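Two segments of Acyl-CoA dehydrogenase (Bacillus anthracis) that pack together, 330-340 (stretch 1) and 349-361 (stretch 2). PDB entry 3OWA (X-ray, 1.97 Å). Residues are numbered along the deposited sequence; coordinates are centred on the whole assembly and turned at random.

Stretch 1 330-340: GLFESRMSTLS
Stretch 2 349-361: AVAASIAEYAIEC

Residues 330-336 and 349-355 are helical, and their axes approach to 8.7 Å with N-to-C directions 139° apart, so the register runs backwards: CA of Leu339 lies 7.5 Å from CA of Ala349, CA of Arg335 5.5 Å from CA of Ser353, and CA of Phe332 5.3 Å from CA of Ile354. No direct hydrogen bond crosses the contact; packing, one salt bridge and a water join the stretches, burying 648 Å² in total. Leu331, Phe332, Val350, Ile354 and Tyr357 are buried.

Ala349 points its CB toward stretch 1, and this small side chain meets Leu339 CD1 at 3.5 Å. Leu339 (m, t) closes the type I turn that begins at Met336, and with phi/psi -80/129 it is no longer helical. Val350 (t) places CG1 3.5 Å from SE of selenomethionine Met336 (m, m, m) and 3.9 Å from Phe332 CZ.

Ser353 (m), a small residue, faces stretch 1 where the backbones are close. Its OG donates to Ala349 O (2.9 Å), settling the hydroxyl within its own helix, while its CB lies at the Phe332 ring edge, 3.5 Å from CE2, and 3.9 Å from Arg335 CB. Ile354 (t, p) covers a face of that ring: its CB stands 3.5 Å from the Phe332 centroid, 8° off the normal. Phe332 chi1 is t, bringing the ring end nearer stretch 2 although its CB points sideways.

Glu356 (t, p) forms a salt bridge, OE2 to NH2 of Arg335 (chi1 -146°, chi2 p, chi3 t, chi4 -179°) at 3.4 Å; the oxygen lies well outside the guanidinium plane, so the attraction is purely one of charge. Tyr357 (chi1 m, chi2 108°), at the N-cap of helix 358-361, receives Leu331 CB (Leu331 m, t) over its face, 3.6 Å from the centroid and 10° off the normal. Its OH lies over the Arg335 guanidinium and accepts from a water at 2.6 Å; that water also donates to Leu331 O at 3.0 Å.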

ATOM      1  N   GLY A 330      18.377   5.615 -21.868  1.00 43.67           N
ATOM      2  CA  GLY A 330      18.675   6.054 -23.229  1.00 45.11           C
ATOM      3  C   GLY A 330      19.137   7.495 -23.379  1.00 46.16           C
ATOM      4  O   GLY A 330      20.024   7.764 -24.189  1.00 46.51           O
ATOM      5  N   LEU A 331      18.552   8.426 -22.617  1.00 46.34           N
ATOM      6  CA  LEU A 331      18.985   9.838 -22.675  1.00 47.98           C
ATOM      7  C   LEU A 331      20.422   9.994 -22.175  1.00 49.37           C
ATOM      8  O   LEU A 331      21.236  10.723 -22.772  1.00 49.54           O
ATOM      9  CB  LEU A 331      18.050  10.765 -21.890  1.00 46.48           C
ATOM     10  CG  LEU A 331      16.654  11.002 -22.463  1.00 47.40           C
ATOM     11  CD1 LEU A 331      15.719  11.582 -21.421  1.00 44.06           C
ATOM     12  CD2 LEU A 331      16.686  11.863 -23.765  1.00 48.05           C
ATOM     13  N   PHE A 332      20.721   9.308 -21.075  1.00 50.15           N
ATOM     14  CA  PHE A 332      22.062   9.256 -20.517  1.00 52.42           C
ATOM     15  C   PHE A 332      23.051   8.709 -21.582  1.00 54.10           C
ATOM     16  O   PHE A 332      24.080   9.343 -21.858  1.00 53.86           O
ATOM     17  CB  PHE A 332      22.020   8.426 -19.216  1.00 51.75           C
ATOM     18  CG  PHE A 332      23.270   8.491 -18.372  1.00 55.56           C
ATOM     19  CD1 PHE A 332      23.401   7.645 -17.264  1.00 58.06           C
ATOM     20  CD2 PHE A 332      24.330   9.364 -18.674  1.00 58.72           C
ATOM     21  CE1 PHE A 332      24.573   7.680 -16.448  1.00 60.62           C
ATOM     22  CE2 PHE A 332      25.501   9.401 -17.878  1.00 59.75           C
ATOM     23  CZ  PHE A 332      25.620   8.569 -16.763  1.00 59.81           C
ATOM     24  N   GLU A 333      22.717   7.571 -22.198  1.00 56.14           N
ATOM     25  CA  GLU A 333      23.575   6.949 -23.226  1.00 59.78           C
ATOM     26  C   GLU A 333      23.824   7.845 -24.440  1.00 61.92           C
ATOM     27  O   GLU A 333      24.920   7.838 -25.004  1.00 62.75           O
ATOM     28  CB  GLU A 333      23.006   5.615 -23.725  1.00 60.05           C
ATOM     29  CG  GLU A 333      23.730   4.369 -23.239  1.00 62.78           C
ATOM     30  CD  GLU A 333      25.229   4.371 -23.519  1.00 67.06           C
ATOM     31  OE1 GLU A 333      25.987   4.335 -22.529  1.00 69.16           O
ATOM     32  OE2 GLU A 333      25.657   4.404 -24.705  1.00 68.28           O
ATOM     33  N   SER A 334      22.815   8.602 -24.858  1.00 63.17           N
ATOM     34  CA  SER A 334      23.005   9.433 -26.036  1.00 66.06           C
ATOM     35  C   SER A 334      23.758  10.727 -25.698  1.00 67.10           C
ATOM     36  O   SER A 334      24.312  11.376 -26.580  1.00 68.21           O
ATOM     37  CB  SER A 334      21.693   9.685 -26.780  1.00 65.80           C
ATOM     38  OG  SER A 334      20.910  10.633 -26.104  1.00 67.28           O
ATOM     39  N   ARG A 335      23.788  11.088 -24.422  1.00 67.05           N
ATOM     40  CA  ARG A 335      24.597  12.212 -23.985  1.00 68.50           C
ATOM     41  C   ARG A 335      26.058  11.761 -23.853  1.00 69.04           C
ATOM     42  O   ARG A 335      26.989  12.532 -24.135  1.00 69.91           O
ATOM     43  CB  ARG A 335      24.071  12.754 -22.661  1.00 67.68           C
ATOM     44  CG  ARG A 335      24.220  14.238 -22.496  1.00 69.73           C
ATOM     45  CD  ARG A 335      23.230  14.982 -23.365  1.00 74.35           C
ATOM     46  NE  ARG A 335      22.972  16.339 -22.881  1.00 77.86           N
ATOM     47  CZ  ARG A 335      22.124  17.197 -23.454  1.00 80.80           C
ATOM     48  NH1 ARG A 335      21.451  16.853 -24.547  1.00 81.92           N
ATOM     49  NH2 ARG A 335      21.951  18.413 -22.942  1.00 82.85           N
HETATM   50  N   MSE A 336      26.230  10.505 -23.426  1.00 68.97           N
HETATM   51  CA  MSE A 336      27.517   9.815 -23.351  1.00 69.62           C
HETATM   52  C   MSE A 336      28.196   9.677 -24.720  1.00 72.04           C
HETATM   53  O   MSE A 336      29.430   9.720 -24.805  1.00 72.51           O
HETATM   54  CB  MSE A 336      27.344   8.408 -22.771  1.00 68.43           C
HETATM   55  CG  MSE A 336      27.003   8.339 -21.281  1.00 66.43           C
HETATM   56 SE   MSE A 336      28.457   8.875 -20.169  0.43 61.07          SE
HETATM   57  CE  MSE A 336      29.639   7.377 -20.529  1.00 64.16           C
ATOM     58  N   SER A 337      27.391   9.488 -25.769  1.00 73.66           N
ATOM     59  CA  SER A 337      27.868   9.363 -27.158  1.00 76.10           C
ATOM     60  C   SER A 337      28.763  10.510 -27.605  1.00 77.57           C
ATOM     61  O   SER A 337      29.667  10.311 -28.417  1.00 78.91           O
ATOM     62  CB  SER A 337      26.684   9.261 -28.128  1.00 76.91           C
ATOM     63  OG  SER A 337      26.146   7.953 -28.146  1.00 77.84           O
ATOM     64  N   THR A 338      28.500  11.704 -27.080  1.00 77.93           N
ATOM     65  CA  THR A 338      29.248  12.916 -27.429  1.00 79.43           C
ATOM     66  C   THR A 338      30.685  12.880 -26.917  1.00 79.53           C
ATOM     67  O   THR A 338      31.581  13.505 -27.490  1.00 80.80           O
ATOM     68  CB  THR A 338      28.548  14.143 -26.838  1.00 79.08           C
ATOM     69  OG1 THR A 338      27.184  14.133 -27.260  1.00 79.49           O
ATOM     70  CG2 THR A 338      29.203  15.441 -27.302  1.00 80.88           C
ATOM     71  N   LEU A 339      30.898  12.128 -25.845  1.00 78.58           N
ATOM     72  CA  LEU A 339      32.140  12.188 -25.093  1.00 78.39           C
ATOM     73  C   LEU A 339      33.323  11.397 -25.689  1.00 79.56           C
ATOM     74  O   LEU A 339      33.207  10.213 -26.023  1.00 79.34           O
ATOM     75  CB  LEU A 339      31.885  11.801 -23.625  1.00 76.64           C
ATOM     76  CG  LEU A 339      30.828  12.558 -22.798  1.00 74.12           C
ATOM     77  CD1 LEU A 339      30.895  12.088 -21.354  1.00 71.49           C
ATOM     78  CD2 LEU A 339      30.969  14.080 -22.872  1.00 71.84           C
ATOM     79  N   SER A 340      34.462  12.081 -25.818  1.00 81.06           N
ATOM     80  CA  SER A 340      35.740  11.448 -26.149  1.00 82.45           C
ATOM     81  C   SER A 340      36.179  10.508 -25.016  1.00 81.85           C
ATOM     82  O   SER A 340      35.628  10.547 -23.906  1.00 80.65           O
ATOM     83  CB  SER A 340      36.828  12.506 -26.385  1.00 83.45           C
ATOM     84  OG  SER A 340      37.512  12.818 -25.174  1.00 82.82           O
ATOM     85  N   ALA A 349      32.489  14.552 -16.929  1.00 55.68           N
ATOM     86  CA  ALA A 349      31.530  14.626 -18.029  1.00 54.73           C
ATOM     87  C   ALA A 349      30.460  13.518 -17.989  1.00 52.55           C
ATOM     88  O   ALA A 349      29.339  13.748 -18.430  1.00 52.06           O
ATOM     89  CB  ALA A 349      32.237  14.661 -19.397  1.00 55.33           C
ATOM     90  N   VAL A 350      30.812  12.330 -17.484  1.00 51.11           N
ATOM     91  CA  VAL A 350      29.834  11.246 -17.280  1.00 49.21           C
ATOM     92  C   VAL A 350      28.782  11.723 -16.270  1.00 48.07           C
ATOM     93  O   VAL A 350      27.590  11.645 -16.529  1.00 47.38           O
ATOM     94  CB  VAL A 350      30.489   9.904 -16.802  1.00 49.63           C
ATOM     95  CG1 VAL A 350      29.469   8.754 -16.820  1.00 47.69           C
ATOM     96  CG2 VAL A 350      31.716   9.537 -17.644  1.00 50.00           C
ATOM     97  N   ALA A 351      29.235  12.254 -15.142  1.00 47.73           N
ATOM     98  CA  ALA A 351      28.327  12.798 -14.117  1.00 47.91           C
ATOM     99  C   ALA A 351      27.365  13.871 -14.678  1.00 48.49           C
ATOM    100  O   ALA A 351      26.160  13.813 -14.416  1.00 48.20           O
ATOM    101  CB  ALA A 351      29.123  13.330 -12.909  1.00 46.91           C
ATOM    102  N   ALA A 352      27.891  14.822 -15.458  1.00 49.16           N
ATOM    103  CA  ALA A 352      27.059  15.854 -16.087  1.00 49.68           C
ATOM    104  C   ALA A 352      26.099  15.279 -17.129  1.00 49.51           C
ATOM    105  O   ALA A 352      25.018  15.793 -17.305  1.00 49.76           O
ATOM    106  CB  ALA A 352      27.923  16.949 -16.698  1.00 51.07           C
ATOM    107  N   SER A 353      26.478  14.186 -17.788  1.00 50.27           N
ATOM    108  CA  SER A 353      25.625  13.544 -18.799  1.00 50.74           C
ATOM    109  C   SER A 353      24.351  12.977 -18.196  1.00 49.99           C
ATOM    110  O   SER A 353      23.347  12.829 -18.889  1.00 49.74           O
ATOM    111  CB  SER A 353      26.354  12.408 -19.528  1.00 51.66           C
ATOM    112  OG  SER A 353      27.396  12.888 -20.367  1.00 54.92           O
ATOM    113  N   ILE A 354      24.395  12.639 -16.907  1.00 48.44           N
ATOM    114  CA  ILE A 354      23.181  12.196 -16.227  1.00 47.13           C
ATOM    115  C   ILE A 354      22.522  13.305 -15.436  1.00 46.11           C
ATOM    116  O   ILE A 354      21.317  13.359 -15.408  1.00 44.53           O
ATOM    117  CB  ILE A 354      23.400  10.945 -15.346  1.00 46.36           C
ATOM    118  CG1 ILE A 354      22.065  10.432 -14.788  1.00 46.95           C
ATOM    119  CG2 ILE A 354      24.428  11.217 -14.263  1.00 46.14           C
ATOM    120  CD1 ILE A 354      21.060   9.925 -15.890  1.00 49.17           C
ATOM    121  N   ALA A 355      23.312  14.181 -14.804  1.00 46.46           N
ATOM    122  CA  ALA A 355      22.759  15.304 -14.044  1.00 46.51           C
ATOM    123  C   ALA A 355      21.815  16.132 -14.935  1.00 47.22           C
ATOM    124  O   ALA A 355      20.827  16.671 -14.439  1.00 47.50           O
ATOM    125  CB  ALA A 355      23.868  16.179 -13.435  1.00 46.60           C
ATOM    126  N   GLU A 356      22.089  16.166 -16.242  1.00 47.15           N
ATOM    127  CA  GLU A 356      21.224  16.841 -17.239  1.00 48.64           C
ATOM    128  C   GLU A 356      19.785  16.344 -17.093  1.00 48.06           C
ATOM    129  O   GLU A 356      18.816  17.119 -17.232  1.00 48.05           O
ATOM    130  CB  GLU A 356      21.739  16.562 -18.659  1.00 49.37           C
ATOM    131  CG  GLU A 356      20.811  16.967 -19.782  1.00 52.44           C
ATOM    132  CD  GLU A 356      20.648  18.485 -19.888  1.00 56.84           C
ATOM    133  OE1 GLU A 356      21.534  19.225 -19.410  1.00 59.26           O
ATOM    134  OE2 GLU A 356      19.632  18.950 -20.448  1.00 59.69           O
ATOM    135  N   TYR A 357      19.656  15.056 -16.757  1.00 45.83           N
ATOM    136  CA  TYR A 357      18.350  14.427 -16.652  1.00 44.35           C
ATOM    137  C   TYR A 357      17.900  14.165 -15.218  1.00 42.64           C
ATOM    138  O   TYR A 357      17.207  13.181 -14.958  1.00 41.93           O
ATOM    139  CB  TYR A 357      18.327  13.164 -17.493  1.00 44.36           C
ATOM    140  CG  TYR A 357      18.754  13.462 -18.905  1.00 46.17           C
ATOM    141  CD1 TYR A 357      19.982  13.040 -19.380  1.00 46.48           C
ATOM    142  CD2 TYR A 357      17.933  14.205 -19.750  1.00 47.02           C
ATOM    143  CE1 TYR A 357      20.391  13.339 -20.665  1.00 48.25           C
ATOM    144  CE2 TYR A 357      18.313  14.496 -21.029  1.00 49.00           C
ATOM    145  CZ  TYR A 357      19.547  14.075 -21.484  1.00 50.34           C
ATOM    146  OH  TYR A 357      19.929  14.372 -22.769  1.00 49.85           O
ATOM    147  N   ALA A 358      18.271  15.056 -14.297  1.00 42.12           N
ATOM    148  CA  ALA A 358      17.869  14.916 -12.883  1.00 40.00           C
ATOM    149  C   ALA A 358      16.360  14.811 -12.736  1.00 39.33           C
ATOM    150  O   ALA A 358      15.892  14.064 -11.884  1.00 38.57           O
ATOM    151  CB  ALA A 358      18.425  16.045 -12.005  1.00 40.19           C
ATOM    152  N   ILE A 359      15.597  15.542 -13.561  1.00 39.51           N
ATOM    153  CA  ILE A 359      14.137  15.488 -13.479  1.00 38.60           C
ATOM    154  C   ILE A 359      13.604  14.094 -13.792  1.00 37.45           C
ATOM    155  O   ILE A 359      12.866  13.517 -13.007  1.00 36.53           O
ATOM    156  CB  ILE A 359      13.438  16.541 -14.349  1.00 39.10           C
ATOM    157  CG1 ILE A 359      13.673  17.935 -13.769  1.00 40.50           C
ATOM    158  CG2 ILE A 359      11.943  16.243 -14.429  1.00 39.21           C
ATOM    159  CD1 ILE A 359      13.313  19.088 -14.744  1.00 43.03           C
ATOM    160  N   GLU A 360      13.967  13.579 -14.952  1.00 37.32           N
ATOM    161  CA  GLU A 360      13.612  12.238 -15.367  1.00 37.22           C
ATOM    162  C   GLU A 360      14.034  11.171 -14.325  1.00 35.78           C
ATOM    163  O   GLU A 360      13.291  10.228 -14.076  1.00 35.63           O
ATOM    164  CB  GLU A 360      14.226  11.956 -16.753  1.00 37.11           C
ATOM    165  CG  GLU A 360      13.635  12.844 -17.875  1.00 42.10           C
ATOM    166  CD  GLU A 360      14.339  14.218 -18.058  1.00 45.83           C
ATOM    167  OE1 GLU A 360      14.117  14.823 -19.124  1.00 45.58           O
ATOM    168  OE2 GLU A 360      15.096  14.689 -17.153  1.00 44.80           O
ATOM    169  N   CYS A 361      15.210  11.324 -13.711  1.00 35.43           N
ATOM    170  CA  CYS A 361      15.678  10.365 -12.675  1.00 34.90           C
ATOM    171  C   CYS A 361      14.754  10.334 -11.465  1.00 33.82           C
ATOM    172  O   CYS A 361      14.404   9.248 -10.959  1.00 33.14           O
ATOM    173  CB  CYS A 361      17.110  10.706 -12.204  1.00 34.74           C
ATOM    174  SG  CYS A 361      18.390  10.412 -13.477  1.00 38.58           S
TER
HETATM  175  O   HOH W   1      20.504  12.761 -24.781  1.00 60.44           O